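PDB 4R3U: 2-hydroxyisobutanoyl-CoA mutase large subunit from Aquincola tertiaricarbonis, which catalyses, together with its small cobalamin-binding partner subunit, the interconversion of 2-hydroxyisobutyryl-CoA and (S)-3-hydroxybutyryl-CoA. Local coordinates for residues 84-89 with 315-320; 214-219 with 224-229; 380-383 with 388-391. All coordinates share one frame; numbering follows the deposited sequence.

Interaction 1. Residues 84-89 with 315-320; sequences RGPYPT and ALRRCY. With 3HC (3-hydroxybutanoyl-coenzyme A), chain E.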
loop_
_atom_site.group_PDB
_atom_site.type_symbol
_atom_site.label_atom_id
_atom_site.label_comp_id
_atom_site.label_asym_id
_atom_site.label_seq_id
_atom_site.Cartn_x
_atom_site.Cartn_y
_atom_site.Cartn_z
ATOM N N ARG A 84 -5.630 -19.029 12.683
ATOM C CA ARG A 84 -6.418 -17.819 12.403
ATOM C C ARG A 84 -6.204 -16.620 13.360
ATOM O O ARG A 84 -6.749 -15.547 13.122
ATOM C CB ARG A 84 -7.902 -18.192 12.282
ATOM C CG ARG A 84 -8.096 -19.477 11.470
ATOM C CD ARG A 84 -9.492 -19.638 10.956
ATOM N NE ARG A 84 -9.766 -18.654 9.927
ATOM C CZ ARG A 84 -10.980 -18.275 9.571
ATOM N NH1 ARG A 84 -12.046 -18.807 10.157
ATOM N NH2 ARG A 84 -11.144 -17.353 8.627
ATOM N N GLY A 85 -5.394 -16.791 14.399
ATOM C CA GLY A 85 -5.100 -15.712 15.324
ATOM C C GLY A 85 -5.052 -16.178 16.763
ATOM O O GLY A 85 -5.751 -17.132 17.130
ATOM N N PRO A 86 -4.214 -15.526 17.606
ATOM C CA PRO A 86 -4.114 -15.958 19.020
ATOM C C PRO A 86 -5.317 -15.563 19.901
ATOM O O PRO A 86 -5.511 -16.155 20.970
ATOM C CB PRO A 86 -2.822 -15.288 19.494
ATOM C CG PRO A 86 -2.752 -14.027 18.694
ATOM C CD PRO A 86 -3.312 -14.386 17.324
ATOM N N TYR A 87 -6.110 -14.559 19.463
ATOM C CA TYR A 87 -7.278 -14.062 20.190
ATOM C C TYR A 87 -8.576 -14.307 19.393
ATOM O O TYR A 87 -8.553 -14.273 18.161
ATOM C CB TYR A 87 -7.113 -12.564 20.562
ATOM C CG TYR A 87 -5.758 -12.163 21.118
ATOM C CD1 TYR A 87 -5.163 -12.881 22.153
ATOM C CD2 TYR A 87 -5.104 -11.024 20.654
ATOM C CE1 TYR A 87 -3.906 -12.526 22.649
ATOM C CE2 TYR A 87 -3.867 -10.632 21.176
ATOM C CZ TYR A 87 -3.275 -11.385 22.177
ATOM O OH TYR A 87 -2.063 -11.000 22.688
ATOM N N PRO A 88 -9.719 -14.587 20.054
ATOM C CA PRO A 88 -10.946 -14.869 19.281
ATOM C C PRO A 88 -11.637 -13.643 18.693
ATOM O O PRO A 88 -12.561 -13.807 17.914
ATOM C CB PRO A 88 -11.846 -15.538 20.321
ATOM C CG PRO A 88 -11.441 -14.902 21.602
ATOM C CD PRO A 88 -9.956 -14.728 21.505
ATOM N N THR A 89 -11.231 -12.438 19.104
ATOM C CA THR A 89 -11.852 -11.159 18.747
ATOM C C THR A 89 -10.947 -10.253 17.937
ATOM O O THR A 89 -11.441 -9.354 17.225
ATOM C CB THR A 89 -12.417 -10.506 20.014
ATOM O OG1 THR A 89 -12.970 -9.250 19.732
ATOM C CG2 THR A 89 -11.426 -10.448 21.129
ATOM N N ALA A 315 1.379 -20.352 9.503
ATOM C CA ALA A 315 2.155 -21.595 9.691
ATOM C C ALA A 315 2.920 -21.567 11.012
ATOM O O ALA A 315 2.911 -22.551 11.725
ATOM C CB ALA A 315 3.120 -21.802 8.534
ATOM N N LEU A 316 3.557 -20.438 11.348
ATOM C CA LEU A 316 4.297 -20.267 12.610
ATOM C C LEU A 316 3.391 -20.487 13.807
ATOM O O LEU A 316 3.765 -21.216 14.718
ATOM C CB LEU A 316 4.921 -18.856 12.685
ATOM C CG LEU A 316 6.270 -18.706 12.011
ATOM C CD1 LEU A 316 6.534 -17.267 11.650
ATOM C CD2 LEU A 316 7.374 -19.285 12.877
ATOM N N ARG A 317 2.181 -19.883 13.798
ATOM C CA ARG A 317 1.203 -20.028 14.878
ATOM C C ARG A 317 0.779 -21.465 15.060
ATOM O O ARG A 317 0.638 -21.900 16.208
ATOM C CB ARG A 317 -0.020 -19.142 14.644
ATOM C CG ARG A 317 0.112 -17.751 15.252
ATOM C CD ARG A 317 -1.231 -17.080 15.482
ATOM N NE ARG A 317 -1.945 -16.885 14.219
ATOM C CZ ARG A 317 -1.876 -15.790 13.471
ATOM N NH1 ARG A 317 -1.192 -14.734 13.889
ATOM N NH2 ARG A 317 -2.519 -15.728 12.317
ATOM N N ARG A 318 0.571 -22.207 13.936
ATOM C CA ARG A 318 0.148 -23.617 13.944
ATOM C C ARG A 318 1.253 -24.528 14.473
ATOM O O ARG A 318 0.983 -25.383 15.315
ATOM C CB ARG A 318 -0.329 -24.068 12.546
ATOM C CG ARG A 318 -0.922 -25.486 12.512
ATOM C CD ARG A 318 -1.965 -25.617 11.438
ATOM N NE ARG A 318 -1.381 -25.969 10.152
ATOM C CZ ARG A 318 -1.947 -25.742 8.970
ATOM N NH1 ARG A 318 -1.357 -26.153 7.861
ATOM N NH2 ARG A 318 -3.111 -25.109 8.890
ATOM N N CYS A 319 2.494 -24.336 13.974
ATOM C CA CYS A 319 3.702 -25.076 14.359
ATOM C C CYS A 319 3.989 -24.894 15.846
ATOM O O CYS A 319 4.203 -25.875 16.563
ATOM C CB CYS A 319 4.888 -24.647 13.498
ATOM S SG CYS A 319 4.768 -25.146 11.763
ATOM N N TYR A 320 3.920 -23.636 16.306
ATOM C CA TYR A 320 4.117 -23.265 17.695
ATOM C C TYR A 320 3.112 -23.957 18.603
ATOM O O TYR A 320 3.525 -24.518 19.618
ATOM C CB TYR A 320 4.027 -21.742 17.869
ATOM C CG TYR A 320 4.124 -21.302 19.316
ATOM C CD1 TYR A 320 5.340 -21.338 19.996
ATOM C CD2 TYR A 320 2.999 -20.859 20.008
ATOM C CE1 TYR A 320 5.440 -20.923 21.325
ATOM C CE2 TYR A 320 3.086 -20.443 21.332
ATOM C CZ TYR A 320 4.309 -20.481 21.987
ATOM O OH TYR A 320 4.400 -20.078 23.291
HETATM N N1A 3HC E . -9.295 -8.823 23.131
HETATM C C2A 3HC E . -9.061 -8.709 24.589
HETATM N N3A 3HC E . -7.673 -8.345 24.903
HETATM C C4A 3HC E . -6.756 -8.136 23.928
HETATM C C5A 3HC E . -7.059 -8.269 22.619
HETATM C C6A 3HC E . -8.306 -8.627 22.240
HETATM N N6A 3HC E . -8.545 -8.746 20.934
HETATM N N7A 3HC E . -5.953 -7.987 21.925
HETATM C C8A 3HC E . -4.987 -7.679 22.786
HETATM N N9A 3HC E . -5.471 -7.800 24.018
HETATM C C1B 3HC E . -4.788 -7.569 25.327
HETATM C C2B 3HC E . -3.662 -8.550 25.579
HETATM O O2B 3HC E . -4.135 -9.754 26.192
HETATM C C3B 3HC E . -2.751 -7.759 26.502
HETATM O O3B 3HC E . -3.230 -7.811 27.868
HETATM P P3B 3HC E . -2.265 -8.065 29.138
HETATM O O7A 3HC E . -1.332 -6.921 29.083
HETATM O O8A 3HC E . -3.230 -8.022 30.264
HETATM O O9A 3HC E . -1.690 -9.397 28.841
HETATM C C4B 3HC E . -2.900 -6.326 26.003
HETATM O O4B 3HC E . -4.182 -6.256 25.308
HETATM C C5B 3HC E . -1.727 -5.931 25.089
HETATM O O5B 3HC E . -1.845 -6.598 23.813
HETATM P P1A 3HC E . -0.755 -7.667 23.246
HETATM O O1A 3HC E . -0.010 -8.329 24.351
HETATM O O2A 3HC E . -1.424 -8.518 22.248
HETATM O O3A 3HC E . 0.168 -6.590 22.418
HETATM P P2A 3HC E . 1.553 -5.892 22.904
HETATM O O4A 3HC E . 1.977 -4.960 21.848
HETATM O O5A 3HC E . 1.450 -5.393 24.297
HETATM O O6A 3HC E . 2.513 -7.149 22.927
HETATM C CBP 3HC E . 4.213 -8.694 22.157
HETATM C CCP 3HC E . 2.987 -7.845 21.761
HETATM C CDP 3HC E . 3.699 -9.798 23.092
HETATM C CEP 3HC E . 4.791 -9.369 20.908
HETATM C CAP 3HC E . 5.289 -7.829 22.896
HETATM O OAP 3HC E . 6.408 -8.583 23.412
HETATM C C9P 3HC E . 5.745 -6.525 22.179
HETATM O O9P 3HC E . 5.135 -5.465 22.334
HETATM N N8P 3HC E . 6.884 -6.604 21.473
HETATM C C7P 3HC E . 7.451 -5.423 20.812
HETATM C C6P 3HC E . 8.855 -5.725 20.307
HETATM C C5P 3HC E . 9.452 -4.556 19.516
HETATM O O5P 3HC E . 8.808 -3.540 19.240
HETATM N N4P 3HC E . 10.727 -4.759 19.169
HETATM C C3P 3HC E . 11.488 -3.788 18.394
HETATM C C2P 3HC E . 12.592 -4.531 17.693
HETATM S S1P 3HC E . 13.559 -3.435 16.609
HETATM C C1 3HC E . 14.744 -4.666 16.042
HETATM O O1 3HC E . 15.256 -5.510 16.775
HETATM C C2 3HC E . 15.041 -4.687 14.532
HETATM C C3 3HC E . 16.006 -3.576 14.112
HETATM O O3 3HC E . 15.465 -2.314 14.486
HETATM C C4 3HC E . 17.395 -3.773 14.738
#
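Arg-317 reaches from its helix to the loop at Gly-85 and, its chain bent at chi3 (-62°), lays one face of its guanidinium over the glycine, whose CA sits 3.5 Å above the guanidinium plane. Lower on the same side chain, CD of Arg-317 rests 3.9 Å from CD of Pro-86, so aliphatic carbon meets the proline ring. Gly-85 adopts backbone angles (phi 140°, psi 149°) that would press a side chain against the preceding carbonyl. Arginine suits the other side because its fan of N-H groups can serve several loop carbonyls: NH2 bonds to Thr-83 O, NH1 to Gly-371 O, and NE weakly to Phe-82 O. Farther along, Pro-86 CG covers the centre of the Tyr-87 ring, 4.1 Å above its plane. Tyr-87 is part of the acyl-CoA site: its OH lies 2.6 Å from the diphosphate oxygen O2A of 3HC, while Thr-89 CG2 comes within 3.3 Å of adenine N1A. Arg-84 turns the other way, to a salt bridge with Asp-414. In sequence the loop joins strands 56-57 and 97-102, and Arg-317 ties it to helix 306-327, which packs through Leu-316 and Cys-319 on helix 264-283 and through Cys-319 on helix 420-442.

Interaction 2. Residues 214-219 with 224-229; sequences KEYMAQ and YPIAPS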
loop_
_atom_site.group_PDB
_atom_site.type_symbol
_atom_site.label_atom_id
_atom_site.label_comp_id
_atom_site.label_asym_id
_atom_site.label_seq_id
_atom_site.Cartn_x
_atom_site.Cartn_y
_atom_site.Cartn_z
ATOM N N LYS A 214 19.686 -15.923 18.454
ATOM C CA LYS A 214 19.579 -15.239 17.179
ATOM C C LYS A 214 20.704 -14.236 16.977
ATOM O O LYS A 214 20.942 -13.814 15.855
ATOM C CB LYS A 214 18.175 -14.613 17.010
ATOM C CG LYS A 214 17.843 -13.460 17.934
ATOM C CD LYS A 214 18.118 -12.097 17.327
ATOM C CE LYS A 214 17.477 -11.026 18.180
ATOM N NZ LYS A 214 18.195 -10.779 19.475
ATOM N N GLU A 215 21.384 -13.833 18.073
ATOM C CA GLU A 215 22.535 -12.915 18.049
ATOM C C GLU A 215 23.744 -13.645 17.476
ATOM O O GLU A 215 24.427 -13.105 16.615
ATOM C CB GLU A 215 22.830 -12.379 19.459
ATOM C CG GLU A 215 21.786 -11.376 19.969
ATOM C CD GLU A 215 21.586 -10.162 19.087
ATOM O OE1 GLU A 215 22.565 -9.728 18.450
ATOM O OE2 GLU A 215 20.433 -9.704 18.948
ATOM N N TYR A 216 23.961 -14.910 17.901
ATOM C CA TYR A 216 25.049 -15.739 17.363
ATOM C C TYR A 216 24.784 -16.082 15.895
ATOM O O TYR A 216 25.695 -16.072 15.067
ATOM C CB TYR A 216 25.246 -17.017 18.202
ATOM C CG TYR A 216 25.647 -16.738 19.633
ATOM C CD1 TYR A 216 26.894 -16.199 19.939
ATOM C CD2 TYR A 216 24.786 -17.026 20.686
ATOM C CE1 TYR A 216 27.257 -15.914 21.258
ATOM C CE2 TYR A 216 25.143 -16.757 22.010
ATOM C CZ TYR A 216 26.374 -16.189 22.291
ATOM O OH TYR A 216 26.719 -15.908 23.595
ATOM N N MET A 217 23.516 -16.360 15.592
ATOM C CA MET A 217 22.996 -16.723 14.290
ATOM C C MET A 217 22.999 -15.518 13.323
ATOM O O MET A 217 23.400 -15.662 12.158
ATOM C CB MET A 217 21.531 -17.178 14.464
ATOM C CG MET A 217 21.334 -18.589 14.878
ATOM S SD MET A 217 19.597 -19.013 14.555
ATOM C CE MET A 217 19.504 -20.544 15.432
ATOM N N ALA A 218 22.482 -14.358 13.773
ATOM C CA ALA A 218 22.262 -13.215 12.885
ATOM C C ALA A 218 22.577 -11.799 13.348
ATOM O O ALA A 218 23.144 -11.077 12.558
ATOM C CB ALA A 218 20.840 -13.264 12.328
ATOM N N GLN A 219 22.102 -11.339 14.523
ATOM C CA GLN A 219 22.291 -9.924 14.859
ATOM C C GLN A 219 23.695 -9.488 15.326
ATOM O O GLN A 219 24.073 -8.317 15.179
ATOM C CB GLN A 219 21.126 -9.352 15.673
ATOM C CG GLN A 219 21.284 -7.850 15.942
ATOM C CD GLN A 219 20.027 -7.169 16.320
ATOM O OE1 GLN A 219 19.636 -6.223 15.661
ATOM N NE2 GLN A 219 19.373 -7.628 17.395
ATOM N N TYR A 224 29.362 -12.714 26.270
ATOM C CA TYR A 224 29.871 -13.958 26.839
ATOM C C TYR A 224 29.660 -15.140 25.920
ATOM O O TYR A 224 28.830 -15.047 25.001
ATOM C CB TYR A 224 29.133 -14.229 28.176
ATOM C CG TYR A 224 29.090 -13.012 29.073
ATOM C CD1 TYR A 224 30.255 -12.519 29.671
ATOM C CD2 TYR A 224 27.900 -12.303 29.268
ATOM C CE1 TYR A 224 30.231 -11.378 30.467
ATOM C CE2 TYR A 224 27.864 -11.158 30.065
ATOM C CZ TYR A 224 29.035 -10.706 30.669
ATOM O OH TYR A 224 29.028 -9.585 31.458
ATOM N N PRO A 225 30.324 -16.288 26.210
ATOM C CA PRO A 225 30.068 -17.505 25.419
ATOM C C PRO A 225 28.597 -17.944 25.529
ATOM O O PRO A 225 27.884 -17.516 26.449
ATOM C CB PRO A 225 31.011 -18.541 26.065
ATOM C CG PRO A 225 32.024 -17.757 26.832
ATOM C CD PRO A 225 31.298 -16.552 27.296
ATOM N N ILE A 226 28.142 -18.773 24.589
ATOM C CA ILE A 226 26.759 -19.261 24.469
ATOM C C ILE A 226 26.107 -19.717 25.786
ATOM O O ILE A 226 25.047 -19.188 26.142
ATOM C CB ILE A 226 26.631 -20.326 23.345
ATOM C CG1 ILE A 226 27.324 -19.855 22.035
ATOM C CG2 ILE A 226 25.161 -20.676 23.123
ATOM C CD1 ILE A 226 27.301 -20.801 20.926
ATOM N N ALA A 227 26.744 -20.676 26.506
ATOM C CA ALA A 227 26.230 -21.254 27.755
ATOM C C ALA A 227 25.859 -20.240 28.856
ATOM O O ALA A 227 24.677 -20.216 29.225
ATOM C CB ALA A 227 27.157 -22.340 28.277
ATOM N N PRO A 228 26.787 -19.367 29.364
ATOM C CA PRO A 228 26.374 -18.390 30.386
ATOM C C PRO A 228 25.338 -17.396 29.885
ATOM O O PRO A 228 24.498 -16.956 30.670
ATOM C CB PRO A 228 27.683 -17.707 30.781
ATOM C CG PRO A 228 28.623 -17.960 29.700
ATOM C CD PRO A 228 28.242 -19.258 29.086
ATOM N N SER A 229 25.371 -17.075 28.582
ATOM C CA SER A 229 24.448 -16.138 27.936
ATOM C C SER A 229 23.001 -16.666 27.857
ATOM O O SER A 229 22.046 -15.870 27.881
ATOM C CB SER A 229 24.937 -15.790 26.544
ATOM O OG SER A 229 26.173 -15.117 26.622
#
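Tyr-216 makes a polar link to the residues leading into helix 226-243 by giving its hydroxyl proton to the backbone of Tyr-224, with OH 2.7 Å from Tyr-224 O. The acceptor lies at the ring's edge, in its plane, while the donor is tilted 21° from the carbonyl plane. The long phenol suits this place because it spans the gap between the segments, whose nearest CA atoms, those of Tyr-216 and Ile-226, are 8.1 Å apart. A chi1 of -62°, with CG anti to the carbonyl carbon, aims the ring across.

Apolar contact comes over the face of the same ring. Ile-226 CG1 stands 3.8 Å from the ring centroid, only 12° off the normal, in a CH-pi contact. Tyr-567 meets the ring edge-to-face, and Ile-450 of helix 446-451 also touches it. Helices 213-219 and 226-243 both lie in the connection between parallel strands 206-208 and 247-248 of the TIM barrel.

Local bonds shape both helix ends. Pro-225 is the N-cap of helix 226-243, and Ser-229 OG bonds to Pro-225 O at 3.0 Å from above the carbonyl plane. In 214-219 a pi-type turn lets Lys-214 O accept from both Ala-218 N and Gln-219 N. Glu-215 OE2 takes the ammonium of Lys-214 on its anti side and Gln-219 NE2, 2.8 Å away, on its syn lone pair. This turn reaches the cofactor, for Ala-218 O bonds to cobalamin.

A phenylalanine in place of Tyr-216 would probably keep the CH-pi contact but leave the Tyr-224 carbonyl without this donor just before the helix. Tyrosine thus combines an apolar face for isoleucine with a polar rim for a backbone carbonyl, and the two demands together probably limit how far the ring can shift or turn.

Interaction 3. Residues 380-383 with 388-391; sequences GYDE and PTED. With 5AD (5'-deoxyadenosine), chain G.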
loop_
_atom_site.group_PDB
_atom_site.type_symbol
_atom_site.label_atom_id
_atom_site.label_comp_id
_atom_site.label_asym_id
_atom_site.label_seq_id
_atom_site.Cartn_x
_atom_site.Cartn_y
_atom_site.Cartn_z
ATOM N N GLY A 380 10.422 3.806 7.900
ATOM C CA GLY A 380 10.393 5.131 7.306
ATOM C C GLY A 380 10.879 5.037 5.866
ATOM O O GLY A 380 11.642 4.116 5.523
ATOM N N TYR A 381 10.441 6.012 5.000
ATOM C CA TYR A 381 10.842 6.067 3.602
ATOM C C TYR A 381 12.341 6.345 3.467
ATOM O O TYR A 381 12.927 6.047 2.422
ATOM C CB TYR A 381 9.988 7.066 2.792
ATOM C CG TYR A 381 9.850 8.427 3.443
ATOM C CD1 TYR A 381 10.947 9.290 3.557
ATOM C CD2 TYR A 381 8.616 8.884 3.891
ATOM C CE1 TYR A 381 10.816 10.559 4.135
ATOM C CE2 TYR A 381 8.475 10.151 4.471
ATOM C CZ TYR A 381 9.572 10.986 4.586
ATOM O OH TYR A 381 9.412 12.241 5.144
ATOM N N ASP A 382 12.966 6.850 4.548
ATOM C CA ASP A 382 14.387 7.183 4.649
ATOM C C ASP A 382 15.272 6.027 5.196
ATOM O O ASP A 382 16.434 6.251 5.561
ATOM C CB ASP A 382 14.577 8.493 5.452
ATOM C CG ASP A 382 14.004 8.614 6.876
ATOM O OD1 ASP A 382 13.408 7.629 7.378
ATOM O OD2 ASP A 382 14.165 9.695 7.487
ATOM N N GLU A 383 14.742 4.794 5.187
ATOM C CA GLU A 383 15.414 3.595 5.690
ATOM C C GLU A 383 16.845 3.382 5.183
ATOM O O GLU A 383 17.728 3.068 5.972
ATOM C CB GLU A 383 14.536 2.351 5.437
ATOM C CG GLU A 383 15.076 1.049 6.011
ATOM C CD GLU A 383 15.182 0.891 7.514
ATOM O OE1 GLU A 383 16.087 0.139 7.935
ATOM O OE2 GLU A 383 14.349 1.451 8.264
ATOM N N PRO A 388 15.358 7.328 11.379
ATOM C CA PRO A 388 14.293 8.220 10.883
ATOM C C PRO A 388 14.076 9.608 11.451
ATOM O O PRO A 388 14.341 9.882 12.623
ATOM C CB PRO A 388 13.024 7.360 11.014
ATOM C CG PRO A 388 13.354 6.435 12.097
ATOM C CD PRO A 388 14.777 6.067 11.867
ATOM N N THR A 389 13.489 10.455 10.594
ATOM C CA THR A 389 13.039 11.788 10.930
ATOM C C THR A 389 11.629 11.650 11.495
ATOM O O THR A 389 10.987 10.598 11.397
ATOM C CB THR A 389 13.024 12.713 9.685
ATOM O OG1 THR A 389 12.128 12.192 8.695
ATOM C CG2 THR A 389 14.402 12.961 9.111
ATOM N N GLU A 390 11.145 12.729 12.075
ATOM C CA GLU A 390 9.797 12.807 12.599
ATOM C C GLU A 390 8.783 12.580 11.482
ATOM O O GLU A 390 7.930 11.721 11.636
ATOM C CB GLU A 390 9.589 14.157 13.266
ATOM C CG GLU A 390 10.323 14.269 14.582
ATOM C CD GLU A 390 10.012 15.525 15.361
ATOM O OE1 GLU A 390 9.670 16.544 14.722
ATOM O OE2 GLU A 390 10.121 15.496 16.608
ATOM N N ASP A 391 8.934 13.263 10.334
ATOM C CA ASP A 391 8.034 13.133 9.170
ATOM C C ASP A 391 7.935 11.713 8.628
ATOM O O ASP A 391 6.853 11.276 8.283
ATOM C CB ASP A 391 8.429 14.098 8.034
ATOM C CG ASP A 391 8.136 15.572 8.243
ATOM O OD1 ASP A 391 7.256 15.896 9.084
ATOM O OD2 ASP A 391 8.737 16.407 7.513
HETATM N N1 5AD G . 15.253 5.030 15.324
HETATM C C2 5AD G . 14.291 4.426 14.514
HETATM N N3 5AD G . 14.624 3.232 13.827
HETATM C C4 5AD G . 15.829 2.661 14.042
HETATM N N9 5AD G . 16.408 1.564 13.545
HETATM C C8 5AD G . 17.581 1.413 14.166
HETATM N N7 5AD G . 17.787 2.439 14.975
HETATM C C5 5AD G . 16.695 3.210 14.920
HETATM C C6 5AD G . 16.395 4.359 15.545
HETATM N N6 5AD G . 17.342 4.842 16.331
HETATM C "C1'" 5AD G . 15.841 0.454 12.761
HETATM C "C2'" 5AD G . 15.475 0.760 11.351
HETATM C "C3'" 5AD G . 15.741 -0.572 10.671
HETATM C "C4'" 5AD G . 16.270 -1.511 11.756
HETATM C "C5'" 5AD G . 17.450 -2.310 11.216
HETATM O "O4'" 5AD G . 16.801 -0.611 12.694
HETATM O "O2'" 5AD G . 14.068 1.031 11.290
HETATM O "O3'" 5AD G . 14.515 -1.064 10.098
HETATM O O HOH W 1 11.594 13.546 6.092
#
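Asp-382 and Thr-389 face each other with matching first torsions: a chi1 of 56° sets the Asp-382 carboxylate between its own backbone N and carbonyl carbon, and a chi1 of 61° does the same for Thr-389 OG1. The carboxylate thereby turns the syn lone pair of OD2 to the backbone of the other segment, where Thr-389 N donates over 3.3 Å at an N-H...O angle of 151°. Its other oxygen, OD1, lies against the proline, 3.7 Å from Pro-388 CB, the two side chains crossing at about a right angle. The short side chain of aspartate puts its carboxylate directly at the backbone N of the N-cap residue. Glycine suits position 380, since a CB there would clash with Asp-382 OD1.

Residues 380-383 form a type I beta turn in the loop that joins strand 375-377 to helix 390-405, one of the beta-alpha connections of the TIM barrel. Thr-389 is the N-cap of that helix, its OG1 accepting from Ala-392 N. A water lies 3.0 Å from Thr-389 OG1 and 2.7 Å from Tyr-381 OH and bridges the two hydroxyls, and the tyrosine tip also touches Asp-391, with Tyr-381 OH 3.6 Å from Asp-391 CB.

Each segment also reaches the 5'-deoxyadenosine, through Glu-383 and Pro-388. Glu-383 OE2 accepts from the ribose hydroxyl O2' at 3.1 Å and, more weakly, from O3', a use of the carboxylate suited to a vicinal diol. The rigid ring of Pro-388 presses on the adenine near C2, and the backbone carbonyl of Glu-383 bonds to cobalamin.

In the fold
All three contacts border the bound ligands. Interaction 1 lies by the nucleotide end of the acyl-CoA; interaction 2 carries Gln-219, which touches the acyl-CoA; interaction 3 holds the 5'-deoxyadenosine; and cobalamin is shared by interactions 2 and 3, through Ala-218 and Glu-383. Their centres are well separated, 28 Å between interactions 1 and 2, 31 Å between 2 and 3, and 32 Å between 1 and 3, and none touches another; interactions 2 and 3 come nearest, with closest atoms about 11 Å apart. Along the chain, 214-229 is nested within the loop closed by interaction 1, and 380-391 follows later. The Pro-388 side chain lies about 8 Å from that of Asp-128, a residue probably important for stereospecificity.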